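Local structure of Pbp related beta-lactamase (Pyrococcus abyssi, 2QMI) at residues T100-S108 against G164-I172; S109-A117 against T139-W149. The protein is probably a serine hydrolase of the penicillin-binding protein and beta-lactamase family, acting as a peptidase that compartmentalizes itself by assembling into octamers. All coordinates share one frame; numbering follows the deposited sequence.

Contact 1. Residues T100-S108 against G164-I172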
ATOM      1  N   THR A 100      52.301  -7.227  21.708  1.00 23.42           N
ATOM      2  CA  THR A 100      52.571  -7.036  23.135  1.00 21.93           C
ATOM      3  C   THR A 100      51.440  -6.330  23.876  1.00 22.72           C
ATOM      4  O   THR A 100      50.524  -5.786  23.253  1.00 23.53           O
ATOM      5  CB  THR A 100      53.836  -6.201  23.349  1.00 20.65           C
ATOM      6  OG1 THR A 100      53.598  -4.868  22.885  1.00 22.15           O
ATOM      7  CG2 THR A 100      55.014  -6.803  22.590  1.00 17.81           C
ATOM      8  N   VAL A 101      51.522  -6.330  25.206  1.00 22.28           N
ATOM      9  CA  VAL A 101      50.518  -5.675  26.044  1.00 23.36           C
ATOM     10  C   VAL A 101      50.433  -4.196  25.663  1.00 23.88           C
ATOM     11  O   VAL A 101      49.375  -3.570  25.755  1.00 23.38           O
ATOM     12  CB  VAL A 101      50.884  -5.770  27.547  1.00 24.86           C
ATOM     13  CG1 VAL A 101      49.810  -5.085  28.387  1.00 24.86           C
ATOM     14  CG2 VAL A 101      51.031  -7.228  27.960  1.00 25.51           C
ATOM     15  N   HIS A 102      51.568  -3.651  25.239  1.00 22.54           N
ATOM     16  CA  HIS A 102      51.665  -2.262  24.824  1.00 22.83           C
ATOM     17  C   HIS A 102      50.876  -2.061  23.540  1.00 22.60           C
ATOM     18  O   HIS A 102      50.138  -1.085  23.409  1.00 23.01           O
ATOM     19  CB  HIS A 102      53.130  -1.887  24.586  1.00 22.80           C
ATOM     20  CG  HIS A 102      53.315  -0.542  23.960  1.00 22.48           C
ATOM     21  ND1 HIS A 102      53.099   0.634  24.645  1.00 22.23           N
ATOM     22  CD2 HIS A 102      53.678  -0.186  22.704  1.00 22.42           C
ATOM     23  CE1 HIS A 102      53.323   1.655  23.838  1.00 22.32           C
ATOM     24  NE2 HIS A 102      53.676   1.185  22.656  1.00 22.30           N
ATOM     25  N   HIS A 103      51.047  -2.979  22.589  1.00 22.26           N
ATOM     26  CA  HIS A 103      50.333  -2.897  21.318  1.00 21.12           C
ATOM     27  C   HIS A 103      48.817  -2.854  21.540  1.00 21.49           C
ATOM     28  O   HIS A 103      48.122  -2.032  20.941  1.00 21.92           O
ATOM     29  CB  HIS A 103      50.677  -4.090  20.413  1.00 22.18           C
ATOM     30  CG  HIS A 103      52.105  -4.122  19.955  1.00 23.32           C
ATOM     31  ND1 HIS A 103      52.773  -3.002  19.508  1.00 23.87           N
ATOM     32  CD2 HIS A 103      52.982  -5.147  19.849  1.00 23.52           C
ATOM     33  CE1 HIS A 103      54.000  -3.334  19.150  1.00 23.58           C
ATOM     34  NE2 HIS A 103      54.153  -4.631  19.346  1.00 24.39           N
ATOM     35  N   LEU A 104      48.310  -3.737  22.397  1.00 19.72           N
ATOM     36  CA  LEU A 104      46.875  -3.787  22.680  1.00 20.39           C
ATOM     37  C   LEU A 104      46.379  -2.489  23.308  1.00 20.00           C
ATOM     38  O   LEU A 104      45.315  -1.988  22.960  1.00 20.31           O
ATOM     39  CB  LEU A 104      46.546  -4.955  23.618  1.00 18.20           C
ATOM     40  CG  LEU A 104      46.802  -6.392  23.152  1.00 18.08           C
ATOM     41  CD1 LEU A 104      46.371  -7.362  24.253  1.00 16.94           C
ATOM     42  CD2 LEU A 104      46.041  -6.670  21.869  1.00 16.60           C
ATOM     43  N   LEU A 105      47.150  -1.955  24.246  1.00 20.50           N
ATOM     44  CA  LEU A 105      46.788  -0.710  24.921  1.00 20.52           C
ATOM     45  C   LEU A 105      46.677   0.449  23.936  1.00 19.73           C
ATOM     46  O   LEU A 105      45.844   1.340  24.103  1.00 20.49           O
ATOM     47  CB  LEU A 105      47.841  -0.359  25.976  1.00 20.33           C
ATOM     48  CG  LEU A 105      47.926  -1.194  27.254  1.00 20.19           C
ATOM     49  CD1 LEU A 105      49.230  -0.875  27.985  1.00 21.07           C
ATOM     50  CD2 LEU A 105      46.715  -0.905  28.135  1.00 20.48           C
ATOM     51  N   THR A 106      47.526   0.428  22.913  1.00 19.11           N
ATOM     52  CA  THR A 106      47.561   1.483  21.912  1.00 19.30           C
ATOM     53  C   THR A 106      46.793   1.191  20.622  1.00 19.92           C
ATOM     54  O   THR A 106      46.817   1.998  19.693  1.00 20.67           O
ATOM     55  CB  THR A 106      49.023   1.819  21.540  1.00 19.04           C
ATOM     56  OG1 THR A 106      49.689   0.628  21.108  1.00 19.92           O
ATOM     57  CG2 THR A 106      49.762   2.394  22.738  1.00 17.59           C
ATOM     58  N   HIS A 107      46.103   0.054  20.564  1.00 19.42           N
ATOM     59  CA  HIS A 107      45.360  -0.318  19.367  1.00 19.22           C
ATOM     60  C   HIS A 107      46.307  -0.330  18.180  1.00 20.12           C
ATOM     61  O   HIS A 107      45.964   0.169  17.109  1.00 20.39           O
ATOM     62  CB  HIS A 107      44.237   0.680  19.081  1.00 19.24           C
ATOM     63  CG  HIS A 107      43.214   0.772  20.167  1.00 19.06           C
ATOM     64  ND1 HIS A 107      42.326  -0.244  20.444  1.00 18.80           N
ATOM     65  CD2 HIS A 107      42.932   1.768  21.039  1.00 18.46           C
ATOM     66  CE1 HIS A 107      41.540   0.122  21.441  1.00 19.67           C
ATOM     67  NE2 HIS A 107      41.887   1.339  21.820  1.00 19.39           N
ATOM     68  N   SER A 108      47.500  -0.885  18.378  1.00 21.27           N
ATOM     69  CA  SER A 108      48.502  -0.961  17.317  1.00 22.53           C
ATOM     70  C   SER A 108      48.939  -2.390  16.963  1.00 22.37           C
ATOM     71  O   SER A 108      49.965  -2.578  16.304  1.00 23.34           O
ATOM     72  CB  SER A 108      49.740  -0.125  17.692  1.00 21.96           C
ATOM     73  OG  SER A 108      50.447  -0.677  18.785  1.00 21.53           O
ATOM     74  N   GLY A 164      40.774  -5.869  21.568  1.00 21.07           N
ATOM     75  CA  GLY A 164      42.062  -5.616  22.180  1.00 21.08           C
ATOM     76  C   GLY A 164      41.943  -5.479  23.692  1.00 21.61           C
ATOM     77  O   GLY A 164      42.781  -6.000  24.427  1.00 20.68           O
ATOM     78  N   TYR A 165      40.911  -4.788  24.168  1.00 20.05           N
ATOM     79  CA  TYR A 165      40.744  -4.618  25.611  1.00 21.65           C
ATOM     80  C   TYR A 165      40.043  -5.786  26.275  1.00 21.32           C
ATOM     81  O   TYR A 165      40.058  -5.912  27.498  1.00 20.36           O
ATOM     82  CB  TYR A 165      40.035  -3.299  25.935  1.00 21.38           C
ATOM     83  CG  TYR A 165      41.004  -2.135  25.990  1.00 21.10           C
ATOM     84  CD1 TYR A 165      41.119  -1.347  27.132  1.00 20.30           C
ATOM     85  CD2 TYR A 165      41.840  -1.856  24.907  1.00 21.27           C
ATOM     86  CE1 TYR A 165      42.050  -0.304  27.198  1.00 21.65           C
ATOM     87  CE2 TYR A 165      42.767  -0.826  24.958  1.00 20.52           C
ATOM     88  CZ  TYR A 165      42.870  -0.054  26.105  1.00 20.00           C
ATOM     89  OH  TYR A 165      43.801   0.949  26.149  1.00 18.59           O
ATOM     90  N   VAL A 166      39.427  -6.640  25.467  1.00 21.03           N
ATOM     91  CA  VAL A 166      38.796  -7.829  26.005  1.00 20.94           C
ATOM     92  C   VAL A 166      39.967  -8.724  26.425  1.00 21.32           C
ATOM     93  O   VAL A 166      39.938  -9.351  27.488  1.00 21.57           O
ATOM     94  CB  VAL A 166      37.938  -8.548  24.941  1.00 21.77           C
ATOM     95  CG1 VAL A 166      37.549  -9.946  25.434  1.00 19.76           C
ATOM     96  CG2 VAL A 166      36.685  -7.721  24.650  1.00 18.55           C
ATOM     97  N   LEU A 167      41.005  -8.750  25.587  1.00 21.21           N
ATOM     98  CA  LEU A 167      42.205  -9.535  25.853  1.00 20.88           C
ATOM     99  C   LEU A 167      42.934  -8.993  27.083  1.00 21.76           C
ATOM    100  O   LEU A 167      43.422  -9.766  27.911  1.00 22.05           O
ATOM    101  CB  LEU A 167      43.129  -9.515  24.631  1.00 21.16           C
ATOM    102  CG  LEU A 167      42.584 -10.288  23.421  1.00 21.70           C
ATOM    103  CD1 LEU A 167      43.422 -10.000  22.184  1.00 20.23           C
ATOM    104  CD2 LEU A 167      42.576 -11.771  23.735  1.00 21.78           C
ATOM    105  N   LEU A 168      43.005  -7.666  27.194  1.00 21.37           N
ATOM    106  CA  LEU A 168      43.635  -7.018  28.340  1.00 21.04           C
ATOM    107  C   LEU A 168      42.882  -7.426  29.598  1.00 20.27           C
ATOM    108  O   LEU A 168      43.469  -7.549  30.670  1.00 21.26           O
ATOM    109  CB  LEU A 168      43.590  -5.493  28.201  1.00 20.92           C
ATOM    110  CG  LEU A 168      44.574  -4.809  27.249  1.00 22.35           C
ATOM    111  CD1 LEU A 168      44.267  -3.310  27.189  1.00 23.69           C
ATOM    112  CD2 LEU A 168      45.999  -5.042  27.735  1.00 22.61           C
ATOM    113  N   GLY A 169      41.575  -7.627  29.466  1.00 20.56           N
ATOM    114  CA  GLY A 169      40.776  -8.041  30.607  1.00 22.11           C
ATOM    115  C   GLY A 169      41.144  -9.454  31.043  1.00 23.44           C
ATOM    116  O   GLY A 169      41.139  -9.775  32.235  1.00 24.03           O
ATOM    117  N   LYS A 170      41.470 -10.299  30.069  1.00 22.43           N
ATOM    118  CA  LYS A 170      41.848 -11.682  30.330  1.00 22.97           C
ATOM    119  C   LYS A 170      43.261 -11.741  30.915  1.00 23.35           C
ATOM    120  O   LYS A 170      43.562 -12.581  31.759  1.00 22.11           O
ATOM    121  CB  LYS A 170      41.780 -12.494  29.030  1.00 24.74           C
ATOM    122  CG  LYS A 170      42.044 -13.989  29.205  1.00 26.55           C
ATOM    123  CD  LYS A 170      41.155 -14.569  30.292  1.00 28.97           C
ATOM    124  CE  LYS A 170      39.686 -14.389  29.967  1.00 31.29           C
ATOM    125  NZ  LYS A 170      38.826 -14.746  31.143  1.00 34.59           N
ATOM    126  N   ILE A 171      44.128 -10.850  30.450  1.00 23.10           N
ATOM    127  CA  ILE A 171      45.494 -10.788  30.951  1.00 23.01           C
ATOM    128  C   ILE A 171      45.449 -10.408  32.432  1.00 24.27           C
ATOM    129  O   ILE A 171      46.207 -10.936  33.250  1.00 23.81           O
ATOM    130  CB  ILE A 171      46.320  -9.755  30.155  1.00 21.54           C
ATOM    131  CG1 ILE A 171      46.585 -10.302  28.751  1.00 20.62           C
ATOM    132  CG2 ILE A 171      47.621  -9.450  30.873  1.00 21.80           C
ATOM    133  CD1 ILE A 171      47.385  -9.399  27.863  1.00 20.34           C
ATOM    134  N   ILE A 172      44.537  -9.505  32.774  1.00 24.38           N
ATOM    135  CA  ILE A 172      44.381  -9.066  34.154  1.00 24.48           C
ATOM    136  C   ILE A 172      43.987 -10.235  35.049  1.00 24.74           C
ATOM    137  O   ILE A 172      44.506 -10.380  36.154  1.00 25.80           O
ATOM    138  CB  ILE A 172      43.323  -7.953  34.248  1.00 24.21           C
ATOM    139  CG1 ILE A 172      43.912  -6.658  33.674  1.00 23.73           C
ATOM    140  CG2 ILE A 172      42.842  -7.792  35.686  1.00 23.43           C
ATOM    141  CD1 ILE A 172      42.946  -5.483  33.644  1.00 22.79           C
TER
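Leu-104 of helix 101-105 and Gly-164 of helix 162-176 have the nearest CA atoms of the two segments, 5.2 Å apart. The segment axes come within 9.3 Å and cross at -136°, roughly antiparallel but strongly skewed, in the helical part of the beta-lactamase fold. The short helix is closed at both ends: Thr-100 OG1 accepts from His-103 N as the N-cap, and a Schellman motif at His-107 ends it.

The pair illustrates a knob-into-hole fit, with Leu-104 as the knob and Gly-164, Leu-167, Leu-168 and Ile-171 forming the hole. Leu-104, its CG anti to the carbonyl carbon (chi1 -63°), sends CD1 to 3.8 Å from Gly-164 O, while CB rests against Leu-168 CG. Leu-168 answers with both branches of its fork: CD1 meets Leu-105 CD2 at 3.6 Å, and CD2 meets Val-101 CG1 at 3.9 Å.

Tyr-165 closes the C-terminal side of the short helix. Its ring lies nearly parallel to that of His-107 but slid aside, with little overlap and 5.4 Å between centroids. Beyond the pair, Tyr-165 touches Lys-62 of helix 61-74, the lysine of a probable SxxK motif. The phenol is held at its far end, where Tyr-165 OH donates to Leu-105 O at 2.9 Å, arriving in the carbonyl plane on a lone pair.

Contact 2. Residues S109-A117 against T139-W149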
ATOM      1  N   SER A 109      48.165  -3.390  17.387  1.00 21.92           N
ATOM      2  CA  SER A 109      48.505  -4.781  17.096  1.00 23.27           C
ATOM      3  C   SER A 109      48.692  -5.035  15.599  1.00 24.00           C
ATOM      4  O   SER A 109      49.396  -5.967  15.197  1.00 23.01           O
ATOM      5  CB  SER A 109      47.425  -5.725  17.633  1.00 22.68           C
ATOM      6  OG  SER A 109      46.196  -5.545  16.957  1.00 21.79           O
ATOM      7  N   GLY A 110      48.058  -4.200  14.780  1.00 23.48           N
ATOM      8  CA  GLY A 110      48.158  -4.352  13.339  1.00 23.36           C
ATOM      9  C   GLY A 110      46.935  -5.058  12.791  1.00 22.96           C
ATOM     10  O   GLY A 110      46.778  -5.222  11.584  1.00 22.92           O
ATOM     11  N   ILE A 111      46.061  -5.474  13.699  1.00 22.07           N
ATOM     12  CA  ILE A 111      44.837  -6.168  13.339  1.00 21.49           C
ATOM     13  C   ILE A 111      43.669  -5.191  13.316  1.00 21.73           C
ATOM     14  O   ILE A 111      43.316  -4.601  14.339  1.00 21.40           O
ATOM     15  CB  ILE A 111      44.529  -7.284  14.353  1.00 21.49           C
ATOM     16  CG1 ILE A 111      45.727  -8.225  14.458  1.00 20.98           C
ATOM     17  CG2 ILE A 111      43.293  -8.062  13.922  1.00 21.46           C
ATOM     18  CD1 ILE A 111      45.614  -9.249  15.570  1.00 20.72           C
ATOM     19  N   PRO A 112      43.057  -4.993  12.142  1.00 22.24           N
ATOM     20  CA  PRO A 112      41.929  -4.061  12.097  1.00 21.59           C
ATOM     21  C   PRO A 112      40.752  -4.611  12.899  1.00 22.79           C
ATOM     22  O   PRO A 112      40.694  -5.806  13.213  1.00 21.06           O
ATOM     23  CB  PRO A 112      41.644  -3.934  10.608  1.00 22.32           C
ATOM     24  CG  PRO A 112      42.045  -5.273  10.075  1.00 24.80           C
ATOM     25  CD  PRO A 112      43.321  -5.583  10.819  1.00 23.01           C
ATOM     26  N   SER A 113      39.822  -3.727  13.230  1.00 21.57           N
ATOM     27  CA  SER A 113      38.669  -4.086  14.024  1.00 21.43           C
ATOM     28  C   SER A 113      37.832  -5.240  13.515  1.00 23.02           C
ATOM     29  O   SER A 113      37.658  -5.437  12.313  1.00 23.05           O
ATOM     30  CB  SER A 113      37.768  -2.867  14.201  1.00 20.29           C
ATOM     31  OG  SER A 113      36.499  -3.236  14.713  1.00 19.40           O
ATOM     32  N   LEU A 114      37.325  -6.017  14.458  1.00 22.60           N
ATOM     33  CA  LEU A 114      36.429  -7.102  14.131  1.00 25.09           C
ATOM     34  C   LEU A 114      35.127  -6.354  14.435  1.00 25.38           C
ATOM     35  O   LEU A 114      35.094  -5.524  15.336  1.00 29.60           O
ATOM     36  CB  LEU A 114      36.626  -8.282  15.101  1.00 24.49           C
ATOM     37  CG  LEU A 114      38.058  -8.724  15.464  1.00 24.75           C
ATOM     38  CD1 LEU A 114      37.989  -9.921  16.420  1.00 24.21           C
ATOM     39  CD2 LEU A 114      38.852  -9.084  14.213  1.00 22.75           C
ATOM     40  N   GLY A 115      34.064  -6.589  13.689  1.00 26.52           N
ATOM     41  CA  GLY A 115      32.837  -5.867  13.984  1.00 25.50           C
ATOM     42  C   GLY A 115      32.125  -6.428  15.203  1.00 24.27           C
ATOM     43  O   GLY A 115      30.909  -6.296  15.321  1.00 25.75           O
ATOM     44  N   TYR A 116      32.883  -7.036  16.115  1.00 22.45           N
ATOM     45  CA  TYR A 116      32.329  -7.658  17.316  1.00 19.78           C
ATOM     46  C   TYR A 116      31.319  -6.822  18.109  1.00 18.84           C
ATOM     47  O   TYR A 116      30.155  -7.198  18.206  1.00 19.09           O
ATOM     48  CB  TYR A 116      33.492  -8.156  18.210  1.00 18.44           C
ATOM     49  CG  TYR A 116      33.380  -7.866  19.698  1.00 18.33           C
ATOM     50  CD1 TYR A 116      34.367  -7.122  20.353  1.00 16.99           C
ATOM     51  CD2 TYR A 116      32.274  -8.290  20.440  1.00 16.14           C
ATOM     52  CE1 TYR A 116      34.249  -6.797  21.709  1.00 16.79           C
ATOM     53  CE2 TYR A 116      32.148  -7.971  21.793  1.00 17.06           C
ATOM     54  CZ  TYR A 116      33.135  -7.220  22.416  1.00 17.22           C
ATOM     55  OH  TYR A 116      32.985  -6.860  23.731  1.00 19.04           O
ATOM     56  N   ALA A 117      31.746  -5.699  18.671  1.00 19.93           N
ATOM     57  CA  ALA A 117      30.840  -4.877  19.464  1.00 20.07           C
ATOM     58  C   ALA A 117      29.679  -4.337  18.633  1.00 19.94           C
ATOM     59  O   ALA A 117      28.546  -4.274  19.112  1.00 18.94           O
ATOM     60  CB  ALA A 117      31.600  -3.734  20.120  1.00 18.92           C
ATOM     61  N   THR A 139      33.798 -14.282  23.430  1.00 18.38           N
ATOM     62  CA  THR A 139      34.353 -13.312  22.479  1.00 18.32           C
ATOM     63  C   THR A 139      35.756 -13.731  22.034  1.00 19.50           C
ATOM     64  O   THR A 139      36.108 -13.617  20.853  1.00 18.64           O
ATOM     65  CB  THR A 139      34.423 -11.879  23.085  1.00 16.90           C
ATOM     66  OG1 THR A 139      33.119 -11.467  23.515  1.00 16.73           O
ATOM     67  CG2 THR A 139      34.930 -10.884  22.054  1.00 15.68           C
ATOM     68  N   ILE A 140      36.562 -14.207  22.981  1.00 20.26           N
ATOM     69  CA  ILE A 140      37.914 -14.650  22.661  1.00 20.40           C
ATOM     70  C   ILE A 140      37.834 -15.884  21.763  1.00 20.27           C
ATOM     71  O   ILE A 140      38.568 -15.985  20.780  1.00 21.15           O
ATOM     72  CB  ILE A 140      38.739 -14.961  23.945  1.00 20.88           C
ATOM     73  CG1 ILE A 140      39.023 -13.656  24.698  1.00 20.64           C
ATOM     74  CG2 ILE A 140      40.058 -15.637  23.580  1.00 20.58           C
ATOM     75  CD1 ILE A 140      39.798 -13.824  25.994  1.00 22.70           C
ATOM     76  N   ALA A 141      36.933 -16.807  22.092  1.00 19.94           N
ATOM     77  CA  ALA A 141      36.748 -18.009  21.290  1.00 20.38           C
ATOM     78  C   ALA A 141      36.487 -17.554  19.852  1.00 21.46           C
ATOM     79  O   ALA A 141      37.206 -17.931  18.924  1.00 21.69           O
ATOM     80  CB  ALA A 141      35.569 -18.819  21.822  1.00 17.74           C
ATOM     81  N   PHE A 142      35.464 -16.721  19.687  1.00 21.82           N
ATOM     82  CA  PHE A 142      35.094 -16.163  18.385  1.00 22.52           C
ATOM     83  C   PHE A 142      36.301 -15.559  17.636  1.00 22.43           C
ATOM     84  O   PHE A 142      36.487 -15.800  16.445  1.00 23.56           O
ATOM     85  CB  PHE A 142      34.017 -15.088  18.592  1.00 21.86           C
ATOM     86  CG  PHE A 142      33.549 -14.431  17.324  1.00 22.09           C
ATOM     87  CD1 PHE A 142      32.881 -15.162  16.346  1.00 23.59           C
ATOM     88  CD2 PHE A 142      33.761 -13.071  17.115  1.00 22.54           C
ATOM     89  CE1 PHE A 142      32.426 -14.547  15.176  1.00 23.61           C
ATOM     90  CE2 PHE A 142      33.311 -12.441  15.946  1.00 23.01           C
ATOM     91  CZ  PHE A 142      32.644 -13.180  14.978  1.00 22.98           C
ATOM     92  N   ALA A 143      37.120 -14.784  18.341  1.00 21.63           N
ATOM     93  CA  ALA A 143      38.286 -14.133  17.737  1.00 22.07           C
ATOM     94  C   ALA A 143      39.513 -15.035  17.552  1.00 22.82           C
ATOM     95  O   ALA A 143      40.615 -14.545  17.314  1.00 21.47           O
ATOM     96  CB  ALA A 143      38.673 -12.900  18.571  1.00 21.01           C
ATOM     97  N   ARG A 144      39.318 -16.346  17.627  1.00 23.62           N
ATOM     98  CA  ARG A 144      40.422 -17.288  17.490  1.00 24.18           C
ATOM     99  C   ARG A 144      41.361 -17.081  16.296  1.00 24.22           C
ATOM    100  O   ARG A 144      42.561 -17.340  16.403  1.00 24.14           O
ATOM    101  CB  ARG A 144      39.891 -18.729  17.464  1.00 25.53           C
ATOM    102  CG  ARG A 144      41.015 -19.758  17.502  1.00 28.51           C
ATOM    103  CD  ARG A 144      40.554 -21.163  17.856  1.00 30.76           C
ATOM    104  NE  ARG A 144      39.991 -21.897  16.721  1.00 32.11           N
ATOM    105  CZ  ARG A 144      40.316 -23.157  16.429  1.00 33.32           C
ATOM    106  NH1 ARG A 144      41.199 -23.804  17.182  1.00 32.72           N
ATOM    107  NH2 ARG A 144      39.757 -23.775  15.395  1.00 34.23           N
ATOM    108  N   ASP A 145      40.832 -16.618  15.167  1.00 24.38           N
ATOM    109  CA  ASP A 145      41.654 -16.424  13.976  1.00 25.13           C
ATOM    110  C   ASP A 145      41.998 -14.963  13.687  1.00 25.09           C
ATOM    111  O   ASP A 145      42.363 -14.632  12.554  1.00 24.34           O
ATOM    112  CB  ASP A 145      40.941 -16.999  12.744  1.00 27.29           C
ATOM    113  CG  ASP A 145      40.447 -18.417  12.957  1.00 28.93           C
ATOM    114  OD1 ASP A 145      41.270 -19.281  13.307  1.00 29.78           O
ATOM    115  OD2 ASP A 145      39.231 -18.664  12.768  1.00 31.05           O
ATOM    116  N   MET A 146      41.901 -14.091  14.691  1.00 23.72           N
ATOM    117  CA  MET A 146      42.177 -12.670  14.467  1.00 23.74           C
ATOM    118  C   MET A 146      43.577 -12.384  13.923  1.00 22.91           C
ATOM    119  O   MET A 146      43.812 -11.343  13.304  1.00 23.32           O
ATOM    120  CB  MET A 146      41.929 -11.857  15.751  1.00 23.57           C
ATOM    121  CG  MET A 146      42.872 -12.144  16.898  1.00 23.93           C
ATOM    122  SD  MET A 146      42.336 -11.277  18.407  1.00 24.84           S
ATOM    123  CE  MET A 146      42.755  -9.570  17.986  1.00 24.79           C
ATOM    124  N   GLU A 147      44.512 -13.298  14.140  1.00 22.51           N
ATOM    125  CA  GLU A 147      45.858 -13.079  13.631  1.00 23.62           C
ATOM    126  C   GLU A 147      45.836 -13.013  12.101  1.00 22.74           C
ATOM    127  O   GLU A 147      46.547 -12.211  11.503  1.00 22.91           O
ATOM    128  CB  GLU A 147      46.801 -14.193  14.094  1.00 24.07           C
ATOM    129  CG  GLU A 147      48.181 -14.090  13.479  1.00 26.34           C
ATOM    130  CD  GLU A 147      49.061 -15.286  13.790  1.00 26.82           C
ATOM    131  OE1 GLU A 147      49.572 -15.382  14.934  1.00 26.83           O
ATOM    132  OE2 GLU A 147      49.232 -16.130  12.884  1.00 28.42           O
ATOM    133  N   LYS A 148      45.014 -13.855  11.476  1.00 23.26           N
ATOM    134  CA  LYS A 148      44.900 -13.894  10.017  1.00 23.57           C
ATOM    135  C   LYS A 148      44.254 -12.631   9.454  1.00 23.85           C
ATOM    136  O   LYS A 148      44.217 -12.428   8.237  1.00 24.44           O
ATOM    137  CB  LYS A 148      44.049 -15.086   9.567  1.00 23.76           C
ATOM    138  CG  LYS A 148      44.560 -16.450   9.954  1.00 25.97           C
ATOM    139  CD  LYS A 148      43.762 -17.527   9.218  1.00 28.91           C
ATOM    140  CE  LYS A 148      44.157 -18.928   9.648  1.00 30.29           C
ATOM    141  NZ  LYS A 148      43.642 -19.257  11.009  1.00 33.57           N
ATOM    142  N   TRP A 149      43.740 -11.794  10.345  1.00 24.42           N
ATOM    143  CA  TRP A 149      43.062 -10.564   9.961  1.00 23.95           C
ATOM    144  C   TRP A 149      44.021  -9.371   9.849  1.00 24.16           C
ATOM    145  O   TRP A 149      43.721  -8.390   9.165  1.00 23.87           O
ATOM    146  CB  TRP A 149      41.971 -10.275  10.991  1.00 23.92           C
ATOM    147  CG  TRP A 149      40.944  -9.271  10.577  1.00 24.70           C
ATOM    148  CD1 TRP A 149      40.659  -8.093  11.201  1.00 24.83           C
ATOM    149  CD2 TRP A 149      39.999  -9.397   9.505  1.00 24.92           C
ATOM    150  NE1 TRP A 149      39.592  -7.480  10.593  1.00 25.15           N
ATOM    151  CE2 TRP A 149      39.168  -8.259   9.547  1.00 24.64           C
ATOM    152  CE3 TRP A 149      39.771 -10.366   8.515  1.00 25.09           C
ATOM    153  CZ2 TRP A 149      38.125  -8.057   8.634  1.00 25.20           C
ATOM    154  CZ3 TRP A 149      38.733 -10.165   7.608  1.00 24.63           C
ATOM    155  CH2 TRP A 149      37.923  -9.018   7.676  1.00 24.89           C
TER
HETATM  156  O   HOH W   1      32.874  -9.317  25.080  1.00 19.40           O
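Trp-149, Ile-111 and Leu-114 bury the most surface where the loop before helix 116-124 meets the turns that follow helix 136-142. The example shows how an indole can grip an irregular chain by its edge. CG of Trp-149 stands anti to the backbone N (chi1 -164°), and the ring presents its pyrrole edge to segment 109-117. There Trp-149 NE1 donates to Ser-113 O at 3.3 Å, from well above the carbonyl plane rather than on a lone pair. Beside it, Trp-149 CD1 lies 3.0 Å from Pro-112 O. Pro-112 CG sits above the ring's rim, 3.3 Å from Trp-149 CD1, on the opposite side of the plane from Leu-114 CD2.

Ile-111, next to Pro-112 in the chain, meets both the indole and Met-146. Its CG2 sits near the ring plane by Trp-149 CD1 and only 3.4 Å from Met-146 O, whereas its CD1 meets the methyl Met-146 CE at 3.8 Å, the two side chains crossing at about a right angle. Leu-114 splits its branches: CD1 reaches Ala-143 CB at 3.7 Å, and CD2 comes obliquely upon Trp-149 CD1 at 3.6 Å.

Where the first turn of helix 116-124 faces helix 136-142, Thr-139 CG2 makes a CH-pi contact over the centre of one face of Tyr-116, 3.9 Å from the ring centroid and 3° off the normal. A water joins Thr-139 OG1 to Tyr-116 OH, which also bonds Asp-234.

Arg-443 of a neighbouring subunit, in strand 442-446 of its barrel, makes a cation-pi contact with Trp-149 and bonds its carbonyl, so the contact belongs to the octamer's interfaces. Within the chain, Leu-114 and Tyr-116 pack on Thr-163 near the start of helix 162-176.

The centres of the two contacts lie 12 Å apart, on the same side of the chain's centre and both in the beta-lactamase-like part of the chain. Along the chain the order is 100-108, 109-117, 139-149, 164-172, so contact 1 encloses contact 2, and the first two segments are continuous. Helix 162-176 links them in space: Val-166 and Lys-170 lean on Ile-140 of helix 136-142, and Val-166 also meets Tyr-116. Their surroundings differ, however. Contact 1 is touched by no other subunit and borders the probable active-site helix 61-74, whereas contact 2 receives the barrel of a neighbouring subunit, placing helices beside the probable active site next to a surface used in assembly.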